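Local coordinates for extracellular solute-binding protein (Bordetella parapertussis, PDB 3PU5) that probably binds a small solute, perhaps a polyamine, outside the cytoplasm and hands it to a membrane transporter, at residues Val62-Gly67 against Pro242-Val247; Ala99-Cys104 against Val303-Leu308. One frame throughout, in Å; residues are numbered along the deposited sequence.

How the interactions relate
Following the chain from the N terminus, the first contact segment is strand 62-65, which leads into helix 67-75; the loop 99-104 comes next. After a long excursion the chain comes back as strand 238-246 to pair with 62-65, so that interaction 1 closes a loop of 174 residues. Interaction 2 is closed later, where 303-308 at the start of helix 305-322 reaches back to 99-104. The segments alternate along the chain, and the two loops therefore cross. The centres of the two interactions lie about 13 Å apart, and they touch: V243 packs on W101, and A245 CB on the carbonyl of C104. Together they tie a buried antiparallel strand pair to the C-terminal helix through the loop between them.

Interaction 1 (Val62-Gly67 against Pro242-Val247); sequences VAAFGG and PVMAVV
CG1 of V62 and CG of M244, a selenomethionine, both lie anti to their own backbone N (chi1 174° and -171°), and they meet across the strands at 3.7 Å. The two side chains pass each other at a slant. Past them, M244 bends at chi3, and its CE comes near CB of A64. Strands 62-65 and 243-246 run antiparallel, consistent with the periplasmic-binding-protein fold, in which a strand from late in the sequence returns antiparallel to an early one in the same lobe; V62 also bonds to Y9 and T11 of strand 7-12. A63 and A245 form a hydrogen-bonded pair, with N of A63 2.8 Å from O of A245 and a matching bond back from A245 N to A63 O. F65 and V243 repeat the pattern: V243 N gives a nearly straight bond to F65 O (2.9 Å), whereas the return bond from F65 N to V243 O is longer at 3.1 Å. Between these pairs, CA of A64 approaches O of V243 to 3.2 Å in a CA-H...O contact. CG2 of V247 comes within 3.9 Å of A63 CB. M70 of helix 67-75 packs on A63, F65 and V243, and helix 44-53 on F65; helix 252-262 packs against V62 and M244 on the other face.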
loop_
_atom_site.group_PDB
_atom_site.type_symbol
_atom_site.label_atom_id
_atom_site.label_comp_id
_atom_site.label_asym_id
_atom_site.label_seq_id
_atom_site.Cartn_x
_atom_site.Cartn_y
_atom_site.Cartn_z
ATOM N N VAL A 62 2.822 19.995 -1.851
ATOM C CA VAL A 62 2.587 18.732 -1.154
ATOM C C VAL A 62 3.086 17.581 -2.008
ATOM O O VAL A 62 2.685 17.429 -3.165
ATOM C CB VAL A 62 1.098 18.525 -0.795
ATOM C CG1 VAL A 62 0.871 17.119 -0.195
ATOM C CG2 VAL A 62 0.639 19.598 0.187
ATOM N N ALA A 63 3.994 16.799 -1.437
ATOM C CA ALA A 63 4.520 15.626 -2.106
ATOM C C ALA A 63 3.649 14.457 -1.721
ATOM O O ALA A 63 3.544 14.123 -0.544
ATOM C CB ALA A 63 5.957 15.374 -1.691
ATOM N N ALA A 64 3.008 13.845 -2.708
ATOM C CA ALA A 64 2.125 12.728 -2.433
ATOM C C ALA A 64 2.334 11.657 -3.484
ATOM O O ALA A 64 1.821 11.768 -4.605
ATOM C CB ALA A 64 0.667 13.202 -2.417
ATOM N N PHE A 65 3.113 10.639 -3.142
ATOM C CA PHE A 65 3.389 9.537 -4.058
ATOM C C PHE A 65 4.082 8.354 -3.370
ATOM O O PHE A 65 4.210 8.327 -2.152
ATOM C CB PHE A 65 4.190 10.003 -5.287
ATOM C CG PHE A 65 5.435 10.775 -4.953
ATOM C CD1 PHE A 65 6.592 10.118 -4.553
ATOM C CD2 PHE A 65 5.458 12.158 -5.062
ATOM C CE1 PHE A 65 7.751 10.837 -4.244
ATOM C CE2 PHE A 65 6.611 12.882 -4.760
ATOM C CZ PHE A 65 7.757 12.219 -4.348
ATOM N N GLY A 66 4.531 7.390 -4.172
ATOM C CA GLY A 66 5.074 6.136 -3.674
ATOM C C GLY A 66 6.240 6.219 -2.706
ATOM O O GLY A 66 7.041 7.148 -2.755
ATOM N N GLY A 67 6.343 5.204 -1.851
ATOM C CA GLY A 67 7.335 5.162 -0.795
ATOM C C GLY A 67 8.786 5.141 -1.241
ATOM O O GLY A 67 9.618 5.845 -0.660
ATOM N N PRO A 242 0.643 5.053 -0.310
ATOM C CA PRO A 242 1.347 6.255 -0.762
ATOM C C PRO A 242 1.644 7.164 0.427
ATOM O O PRO A 242 0.973 7.088 1.456
ATOM C CB PRO A 242 0.351 6.907 -1.726
ATOM C CG PRO A 242 -1.014 6.446 -1.252
ATOM C CD PRO A 242 -0.799 5.071 -0.630
ATOM N N VAL A 243 2.666 7.998 0.296
ATOM C CA VAL A 243 3.084 8.864 1.393
ATOM C C VAL A 243 2.738 10.315 1.090
ATOM O O VAL A 243 2.773 10.741 -0.074
ATOM C CB VAL A 243 4.595 8.736 1.660
ATOM C CG1 VAL A 243 4.973 9.431 2.956
ATOM C CG2 VAL A 243 4.990 7.276 1.728
HETATM N N MSE A 244 2.385 11.061 2.134
HETATM C CA MSE A 244 2.141 12.484 1.996
HETATM C C MSE A 244 3.132 13.284 2.842
HETATM O O MSE A 244 3.409 12.934 3.984
HETATM C CB MSE A 244 0.714 12.841 2.406
HETATM C CG MSE A 244 0.341 14.284 2.070
HETATM SE SE MSE A 244 -1.584 14.656 2.353
HETATM C CE MSE A 244 -2.337 13.724 0.800
ATOM N N ALA A 245 3.638 14.372 2.277
ATOM C CA ALA A 245 4.612 15.216 2.953
ATOM C C ALA A 245 4.540 16.659 2.459
ATOM O O ALA A 245 4.143 16.927 1.317
ATOM C CB ALA A 245 6.034 14.660 2.756
ATOM N N VAL A 246 4.955 17.576 3.330
ATOM C CA VAL A 246 5.071 18.988 2.994
ATOM C C VAL A 246 6.442 19.285 2.379
ATOM O O VAL A 246 7.474 18.980 2.976
ATOM C CB VAL A 246 4.898 19.864 4.250
ATOM C CG1 VAL A 246 5.077 21.341 3.896
ATOM C CG2 VAL A 246 3.530 19.623 4.884
ATOM N N VAL A 247 6.443 19.894 1.194
ATOM C CA VAL A 247 7.676 20.255 0.486
ATOM C C VAL A 247 8.354 21.503 1.062
ATOM O O VAL A 247 7.756 22.584 1.093
ATOM C CB VAL A 247 7.387 20.496 -1.012
ATOM C CG1 VAL A 247 8.620 21.056 -1.720
ATOM C CG2 VAL A 247 6.885 19.200 -1.673
#

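Interaction 2 (Ala99-Cys104 against Val303-Leu308); sequences ADWEGC and VDTALL
The first turn of helix 305-322 is met by a carboxylate from the loop 99-104, as D100 reaches T305 directly after the N-cap residue D304. OD2 of D100 accepts two bonds, from T305 OG1 at 2.6 Å and from T305 N at 2.9 Å, the latter fairly straight (160° at the hydrogen). Both donors come from the same face of the carboxylate, well above its plane, and hold one oxygen between side chain and backbone of a single residue. With OG1 beside its own backbone N (chi1 -55°), the T305 hydroxyl can share that acceptor. OD1 of D304 accepts a weak capping bond from A306 N and also lies 3.3 Å from D100 OD1; the two acids would be expected to repel, an effect the helix N terminus may offset. D100 CB sits over the centre of the W101 indole, 3.5 Å above its plane, while CH2 of W101 comes 3.7 Å from T305 OG1. The same indole packs on Y71 and I74 of helix 67-75. D304, accepting from A306 N, is the classic N-cap of a helix start, and D100 adds a second acceptor from a distant loop.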
loop_
_atom_site.group_PDB
_atom_site.type_symbol
_atom_site.label_atom_id
_atom_site.label_comp_id
_atom_site.label_asym_id
_atom_site.label_seq_id
_atom_site.Cartn_x
_atom_site.Cartn_y
_atom_site.Cartn_z
ATOM N N ALA A 99 6.448 5.856 10.728
ATOM C CA ALA A 99 7.765 5.420 11.195
ATOM C C ALA A 99 8.917 5.607 10.204
ATOM O O ALA A 99 10.025 5.934 10.612
ATOM C CB ALA A 99 7.719 3.972 11.679
ATOM N N ASP A 100 8.675 5.405 8.915
ATOM C CA ASP A 100 9.768 5.496 7.948
ATOM C C ASP A 100 10.189 6.939 7.614
ATOM O O ASP A 100 11.252 7.162 7.042
ATOM C CB ASP A 100 9.406 4.754 6.651
ATOM C CG ASP A 100 9.422 3.233 6.814
ATOM O OD1 ASP A 100 10.019 2.732 7.791
ATOM O OD2 ASP A 100 8.845 2.535 5.959
ATOM N N TRP A 101 9.364 7.917 7.964
ATOM C CA TRP A 101 9.468 9.230 7.313
ATOM C C TRP A 101 10.158 10.331 8.133
ATOM O O TRP A 101 10.113 11.511 7.786
ATOM C CB TRP A 101 8.085 9.637 6.776
ATOM C CG TRP A 101 7.438 8.434 6.172
ATOM C CD1 TRP A 101 6.375 7.732 6.668
ATOM C CD2 TRP A 101 7.866 7.735 4.997
ATOM N NE1 TRP A 101 6.104 6.648 5.863
ATOM C CE2 TRP A 101 7.005 6.630 4.831
ATOM C CE3 TRP A 101 8.889 7.940 4.061
ATOM C CZ2 TRP A 101 7.132 5.741 3.766
ATOM C CZ3 TRP A 101 9.012 7.050 3.006
ATOM C CH2 TRP A 101 8.138 5.968 2.869
ATOM N N GLU A 102 10.805 9.914 9.213
ATOM C CA GLU A 102 11.649 10.783 10.021
ATOM C C GLU A 102 10.969 12.092 10.409
ATOM O O GLU A 102 11.578 13.162 10.354
ATOM C CB GLU A 102 13.006 11.008 9.323
ATOM C CG GLU A 102 13.818 9.714 9.230
ATOM C CD GLU A 102 15.139 9.861 8.499
ATOM O OE1 GLU A 102 15.720 10.971 8.499
ATOM O OE2 GLU A 102 15.600 8.851 7.923
ATOM N N GLY A 103 9.702 11.987 10.808
ATOM C CA GLY A 103 8.935 13.123 11.282
ATOM C C GLY A 103 8.545 14.101 10.194
ATOM O O GLY A 103 8.159 15.239 10.475
ATOM N N CYS A 104 8.649 13.662 8.945
ATOM C CA CYS A 104 8.362 14.532 7.809
ATOM C C CYS A 104 7.320 13.933 6.870
ATOM O O CYS A 104 7.217 14.361 5.716
ATOM C CB CYS A 104 9.636 14.825 7.004
ATOM S SG CYS A 104 10.964 15.629 7.923
ATOM N N VAL A 303 6.340 -3.245 6.266
ATOM C CA VAL A 303 7.760 -3.551 6.238
ATOM C C VAL A 303 8.577 -2.275 6.029
ATOM O O VAL A 303 8.216 -1.421 5.223
ATOM C CB VAL A 303 8.081 -4.568 5.139
ATOM C CG1 VAL A 303 9.553 -4.971 5.207
ATOM C CG2 VAL A 303 7.170 -5.795 5.274
ATOM N N ASP A 304 9.669 -2.160 6.776
ATOM C CA ASP A 304 10.564 -1.004 6.724
ATOM C C ASP A 304 11.001 -0.669 5.298
ATOM O O ASP A 304 11.648 -1.481 4.635
ATOM C CB ASP A 304 11.792 -1.289 7.605
ATOM C CG ASP A 304 12.838 -0.179 7.557
ATOM O OD1 ASP A 304 12.613 0.855 6.893
ATOM O OD2 ASP A 304 13.896 -0.346 8.204
ATOM N N THR A 305 10.652 0.526 4.828
ATOM C CA THR A 305 11.014 0.940 3.473
ATOM C C THR A 305 12.519 0.833 3.220
ATOM O O THR A 305 12.941 0.279 2.205
ATOM C CB THR A 305 10.548 2.379 3.156
ATOM O OG1 THR A 305 9.140 2.493 3.398
ATOM C CG2 THR A 305 10.835 2.731 1.701
ATOM N N ALA A 306 13.319 1.360 4.142
ATOM C CA ALA A 306 14.776 1.336 4.008
ATOM C C ALA A 306 15.298 -0.089 3.902
ATOM O O ALA A 306 16.215 -0.366 3.131
ATOM C CB ALA A 306 15.440 2.059 5.191
ATOM N N LEU A 307 14.704 -0.991 4.679
ATOM C CA LEU A 307 15.088 -2.390 4.651
ATOM C C LEU A 307 14.813 -3.007 3.278
ATOM O O LEU A 307 15.679 -3.666 2.704
ATOM C CB LEU A 307 14.357 -3.170 5.748
ATOM C CG LEU A 307 14.643 -4.671 5.785
ATOM C CD1 LEU A 307 16.133 -4.922 5.999
ATOM C CD2 LEU A 307 13.816 -5.350 6.871
ATOM N N LEU A 308 13.614 -2.783 2.748
ATOM C CA LEU A 308 13.254 -3.304 1.427
ATOM C C LEU A 308 14.212 -2.838 0.334
ATOM O O LEU A 308 14.652 -3.628 -0.504
ATOM C CB LEU A 308 11.814 -2.916 1.065
ATOM C CG LEU A 308 10.727 -3.669 1.841
ATOM C CD1 LEU A 308 9.384 -3.020 1.618
ATOM C CD2 LEU A 308 10.688 -5.138 1.428
#